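Local coordinates for adapter protein MecA 1 (Bacillus subtilis, PDB 3JTP) that recruits unfolded or aggregated proteins and the competence factor ComK to the ClpC protease, its C-terminal domain, described here, being the part that interacts with ClpC, at residues L11-F16 with I20-L25; L43-C48 with S60-Y65. The protein carries 3 engineered substitutions. One frame throughout, in Å; residues are numbered along the deposited sequence.

Interaction 1: residues L11-F16 with I20-L25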
# COMPACT_ATOMS: atom_id res chain seq x y z
N LEU A 11 -3.26 4.04 2.33
CA LEU A 11 -4.44 3.32 1.86
C LEU A 11 -4.74 2.19 2.83
O LEU A 11 -3.82 1.50 3.31
CB LEU A 11 -4.19 2.76 0.46
CG LEU A 11 -3.68 3.76 -0.58
CD1 LEU A 11 -3.37 3.06 -1.88
CD2 LEU A 11 -4.67 4.90 -0.81
N ARG A 12 -6.02 1.98 3.14
CA ARG A 12 -6.35 0.91 4.07
C ARG A 12 -7.03 -0.24 3.37
O ARG A 12 -7.90 -0.06 2.50
CB ARG A 12 -7.23 1.42 5.21
CG ARG A 12 -8.66 1.73 4.81
CD ARG A 12 -9.51 1.94 6.07
NE ARG A 12 -10.88 2.33 5.75
CZ ARG A 12 -11.20 3.53 5.27
NH1 ARG A 12 -10.22 4.39 5.06
NH2 ARG A 12 -12.46 3.84 4.98
N PHE A 13 -6.62 -1.45 3.77
CA PHE A 13 -7.17 -2.68 3.21
C PHE A 13 -7.95 -3.43 4.26
O PHE A 13 -7.47 -3.62 5.37
CB PHE A 13 -6.05 -3.58 2.68
CG PHE A 13 -5.29 -2.99 1.53
CD1 PHE A 13 -5.46 -3.49 0.24
CD2 PHE A 13 -4.39 -1.95 1.72
CE1 PHE A 13 -4.76 -2.96 -0.83
CE2 PHE A 13 -3.68 -1.41 0.65
CZ PHE A 13 -3.87 -1.92 -0.63
N GLY A 14 -9.15 -3.88 3.91
CA GLY A 14 -9.96 -4.66 4.82
C GLY A 14 -9.37 -6.02 5.15
O GLY A 14 -9.64 -6.57 6.21
N ASP A 15 -8.57 -6.59 4.25
CA ASP A 15 -7.90 -7.83 4.58
C ASP A 15 -6.66 -8.11 3.73
O ASP A 15 -6.47 -7.52 2.68
CB ASP A 15 -8.86 -9.02 4.54
CG ASP A 15 -9.32 -9.34 3.13
OD1 ASP A 15 -9.12 -8.48 2.25
OD2 ASP A 15 -9.89 -10.44 2.91
N PHE A 16 -5.83 -9.02 4.21
CA PHE A 16 -4.58 -9.31 3.54
C PHE A 16 -4.73 -9.78 2.09
O PHE A 16 -3.87 -9.48 1.26
CB PHE A 16 -3.76 -10.31 4.35
CG PHE A 16 -2.32 -10.33 3.99
CD1 PHE A 16 -1.60 -9.15 3.98
CD2 PHE A 16 -1.70 -11.50 3.62
CE1 PHE A 16 -0.27 -9.14 3.61
CE2 PHE A 16 -0.38 -11.51 3.26
CZ PHE A 16 0.34 -10.32 3.26
N ILE A 20 -2.41 -8.75 -1.32
CA ILE A 20 -1.81 -9.70 -2.26
C ILE A 20 -2.33 -9.47 -3.69
O ILE A 20 -1.54 -9.35 -4.63
CB ILE A 20 -2.07 -11.16 -1.85
CG1 ILE A 20 -1.46 -11.45 -0.48
CG2 ILE A 20 -1.51 -12.15 -2.89
CD1 ILE A 20 -1.89 -12.83 0.06
N SER A 21 -3.66 -9.40 -3.85
CA SER A 21 -4.28 -9.06 -5.15
C SER A 21 -3.67 -7.82 -5.77
O SER A 21 -3.32 -7.84 -6.94
CB SER A 21 -5.79 -8.85 -5.02
OG SER A 21 -6.45 -10.06 -4.75
N LEU A 22 -3.57 -6.74 -5.00
CA LEU A 22 -2.98 -5.51 -5.53
C LEU A 22 -1.56 -5.77 -6.00
O LEU A 22 -1.16 -5.30 -7.06
CB LEU A 22 -2.97 -4.41 -4.48
CG LEU A 22 -3.17 -2.98 -4.98
CD1 LEU A 22 -2.51 -2.00 -4.01
CD2 LEU A 22 -2.65 -2.76 -6.38
N SER A 23 -0.80 -6.50 -5.20
CA SER A 23 0.60 -6.72 -5.53
C SER A 23 0.78 -7.48 -6.86
O SER A 23 1.75 -7.25 -7.57
CB SER A 23 1.33 -7.47 -4.42
OG SER A 23 1.10 -8.86 -4.52
N LYS A 24 -0.14 -8.37 -7.18
CA LYS A 24 0.01 -9.18 -8.38
C LYS A 24 -0.08 -8.28 -9.61
O LYS A 24 0.44 -8.62 -10.68
CB LYS A 24 -1.04 -10.27 -8.44
CG LYS A 24 -0.65 -11.41 -9.35
CD LYS A 24 -1.85 -12.27 -9.76
CE LYS A 24 -2.22 -13.31 -8.70
NZ LYS A 24 -2.72 -14.56 -9.39
N LEU A 25 -0.72 -7.13 -9.45
CA LEU A 25 -1.00 -6.24 -10.58
C LEU A 25 0.21 -5.47 -11.12
O LEU A 25 0.12 -4.74 -12.11
CB LEU A 25 -2.14 -5.28 -10.23
CG LEU A 25 -3.50 -5.71 -10.79
CD1 LEU A 25 -3.44 -7.12 -11.35
CD2 LEU A 25 -4.61 -5.58 -9.77
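Phe16 and Ile20 meet twice, once through the backbone and once through their side chains. The amide N of Ile20 donates to the carbonyl O of Phe16 over 3.1 Å, the i to i+4 bond of an alpha helix. In the side chains, CG1 of Ile20 sits over one face of the Phe16 ring, 4.3 Å from the ring centroid and 26° off the normal, a CH-pi contact; CD1 of Ile20 also comes within 3.8 Å of CE2 of Phe16. Both first torsions serve this meeting: CG of Phe16 is anti to its own N (chi1 -162°), while CG1 of Ile20 lies beside its N. Replacing Phe16 by an alanine would probably cost the Ile20 CG1 methylene its aromatic face and leave the Ile20 side chain freer to turn.

The second meeting place is deeper. CD1 of Leu22 reaches the edge of the Phe13 ring in the ring plane, 3.6 Å from CZ, and the two buried side chains cross at about a right angle. Back at Ile20, its carbonyl O takes two donors from the next turn, Lys24 N and the hydroxyl OG of Ser23, the latter at 2.7 Å in the carbonyl plane.

Strand 8-13 thus leads through a short connection into helix 16-24. Phe96 of helix 88-96 packs edge-to-face on Phe16, Tyr41 of strand 40-46 also meets that ring, and Met62 of helix 54-65 touches Leu22.

Interaction 2: residues L43-C48 with S60-Y65; sequences LYVDFC and SIMLEY. Engineered in segment 60-65: Met62 (natural residue Leu).
A single engineered side chain, Met62 (leucine in the natural sequence), makes every contact from residues 60-65 to residues 43-48, although the closest CA atoms, of Leu43 and Met62, are 9.9 Å apart. It spans that separation because the chain is extended beyond CG, with chi2 177° and chi3 155°, so that the sulfur and terminal methyl arrive at the sheet. The methyl CE does most of the touching: it lies 3.9 Å from CG1 of Val45 and equally near CG2, the two side chains meeting tip to tip, and 4.0 Å from CD1 of Leu43, whose side chain crosses that of Met62 at about a right angle.

The sulfur turns to a different partner. SD of Met62 stands 3.8 Å from CZ of Phe47 and 5.1 Å from the ring centroid, 69° off the ring normal. This Met-aromatic contact is oblique, with CZ the nearest ring atom. Phe47 and Met62 come from opposite directions, while within 43-48 CG1 of Val45 lies over one face of the Phe47 ring, offset toward its rim, on the side of the plane where the sulfur also stands. No hydrogen bond links the two segments, and all four touching residues are buried; the contact is made by van der Waals packing and the Met-aromatic approach.

Further out, Leu11 of strand 8-13 also touches Met62, while Val55 and Gln58 of helix 54-65 pack on Phe47. Leu43 and Val45 of the strand and Phe47 just beyond it, every second residue, face the helix; helix 54-65 packed on the antiparallel sheet is consistent with a layer of an alpha/beta sandwich.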
# COMPACT_ATOMS: atom_id res chain seq x y z
N LEU A 43 -1.15 0.61 3.63
CA LEU A 43 -0.04 0.68 2.71
C LEU A 43 0.38 2.12 2.70
O LEU A 43 -0.34 2.97 2.20
CB LEU A 43 -0.50 0.33 1.29
CG LEU A 43 0.28 -0.64 0.40
CD1 LEU A 43 0.19 -0.23 -1.08
CD2 LEU A 43 1.71 -0.78 0.83
N TYR A 44 1.55 2.42 3.23
CA TYR A 44 2.06 3.75 2.95
C TYR A 44 2.55 3.81 1.50
O TYR A 44 3.39 3.03 1.10
CB TYR A 44 3.15 4.15 3.91
CG TYR A 44 3.69 5.52 3.60
CD1 TYR A 44 2.90 6.66 3.73
CD2 TYR A 44 5.01 5.68 3.19
CE1 TYR A 44 3.40 7.91 3.43
CE2 TYR A 44 5.53 6.92 2.90
CZ TYR A 44 4.72 8.03 3.02
OH TYR A 44 5.26 9.26 2.72
N VAL A 45 2.02 4.74 0.72
CA VAL A 45 2.35 4.77 -0.71
C VAL A 45 2.96 6.09 -1.17
O VAL A 45 2.27 7.12 -1.22
CB VAL A 45 1.12 4.51 -1.56
CG1 VAL A 45 1.49 4.63 -3.05
CG2 VAL A 45 0.59 3.14 -1.26
N ASP A 46 4.24 6.05 -1.53
CA ASP A 46 4.95 7.24 -1.98
C ASP A 46 5.24 7.14 -3.46
O ASP A 46 6.12 6.38 -3.88
CB ASP A 46 6.26 7.43 -1.22
CG ASP A 46 6.93 8.76 -1.54
OD1 ASP A 46 6.35 9.53 -2.34
OD2 ASP A 46 8.03 9.03 -1.00
N PHE A 47 4.50 7.91 -4.25
CA PHE A 47 4.73 7.99 -5.68
C PHE A 47 5.86 8.97 -6.00
O PHE A 47 5.95 9.48 -7.12
CB PHE A 47 3.44 8.44 -6.37
CG PHE A 47 2.31 7.45 -6.30
CD1 PHE A 47 2.31 6.31 -7.10
CD2 PHE A 47 1.23 7.66 -5.46
CE1 PHE A 47 1.27 5.40 -7.05
CE2 PHE A 47 0.17 6.75 -5.40
CZ PHE A 47 0.19 5.62 -6.20
N CYS A 48 6.74 9.20 -5.02
CA CYS A 48 7.71 10.30 -5.02
C CYS A 48 7.77 11.09 -6.32
O CYS A 48 7.24 12.20 -6.41
CB CYS A 48 9.11 9.82 -4.60
SG CYS A 48 9.80 8.52 -5.64
N SER A 60 -5.93 4.64 -8.99
CA SER A 60 -7.29 4.19 -9.24
C SER A 60 -7.44 2.66 -9.19
O SER A 60 -8.50 2.15 -8.83
CB SER A 60 -7.81 4.72 -10.58
OG SER A 60 -7.26 3.98 -11.67
N ILE A 61 -6.38 1.93 -9.53
CA ILE A 61 -6.43 0.48 -9.36
C ILE A 61 -6.20 0.11 -7.90
O ILE A 61 -6.85 -0.78 -7.37
CB ILE A 61 -5.42 -0.26 -10.24
CG1 ILE A 61 -5.91 -0.25 -11.69
CG2 ILE A 61 -5.25 -1.70 -9.77
CD1 ILE A 61 -4.81 -0.50 -12.69
N MET A 62 -5.27 0.82 -7.25
CA MET A 62 -5.04 0.57 -5.84
C MET A 62 -6.35 0.72 -5.10
O MET A 62 -6.64 -0.05 -4.19
CB MET A 62 -3.98 1.53 -5.27
CG MET A 62 -2.53 1.12 -5.57
SD MET A 62 -1.36 2.35 -4.94
CE MET A 62 0.10 1.41 -4.71
N LEU A 63 -7.17 1.68 -5.52
CA LEU A 63 -8.43 1.96 -4.82
C LEU A 63 -9.56 1.00 -5.15
O LEU A 63 -10.70 1.23 -4.75
CB LEU A 63 -8.91 3.39 -5.11
CG LEU A 63 -8.09 4.54 -4.55
CD1 LEU A 63 -8.79 5.85 -4.89
CD2 LEU A 63 -7.91 4.38 -3.05
N GLU A 64 -9.27 -0.05 -5.90
CA GLU A 64 -10.27 -1.11 -6.05
C GLU A 64 -10.12 -2.10 -4.91
O GLU A 64 -11.08 -2.77 -4.53
CB GLU A 64 -10.14 -1.81 -7.39
CG GLU A 64 -10.46 -0.90 -8.52
CD GLU A 64 -11.06 -1.61 -9.69
OE1 GLU A 64 -11.44 -0.88 -10.61
OE2 GLU A 64 -11.16 -2.86 -9.68
N TYR A 65 -8.90 -2.18 -4.38
CA TYR A 65 -8.59 -3.08 -3.29
C TYR A 65 -8.51 -2.38 -1.95
O TYR A 65 -8.50 -3.03 -0.91
CB TYR A 65 -7.30 -3.83 -3.61
CG TYR A 65 -7.51 -4.68 -4.82
CD1 TYR A 65 -8.28 -5.84 -4.74
CD2 TYR A 65 -7.02 -4.30 -6.04
CE1 TYR A 65 -8.53 -6.61 -5.84
CE2 TYR A 65 -7.26 -5.07 -7.16
CZ TYR A 65 -8.02 -6.23 -7.04
OH TYR A 65 -8.25 -6.99 -8.13

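Interaction 1 closes before interaction 2 opens along the chain, yet their centres lie only about 9 Å apart. Strands 8-13 and 40-46 are antiparallel neighbours in one sheet, where Leu11 O and Leu43 N, 2.8 Å apart, probably form a hydrogen bond. The helices also meet: Leu22 CD1 of interaction 1 packs 3.5 Å from Met62 CG of interaction 2, and Ser21 CB lies 3.6 Å from Tyr65 CE1. Helices 16-24 and 54-65 therefore pack on each other beside the sheet. Both interactions join a strand to the next helix, with a longer gap between the segments in interaction 2, and together they tie this part of the ClpC-interacting C-terminal domain into one core.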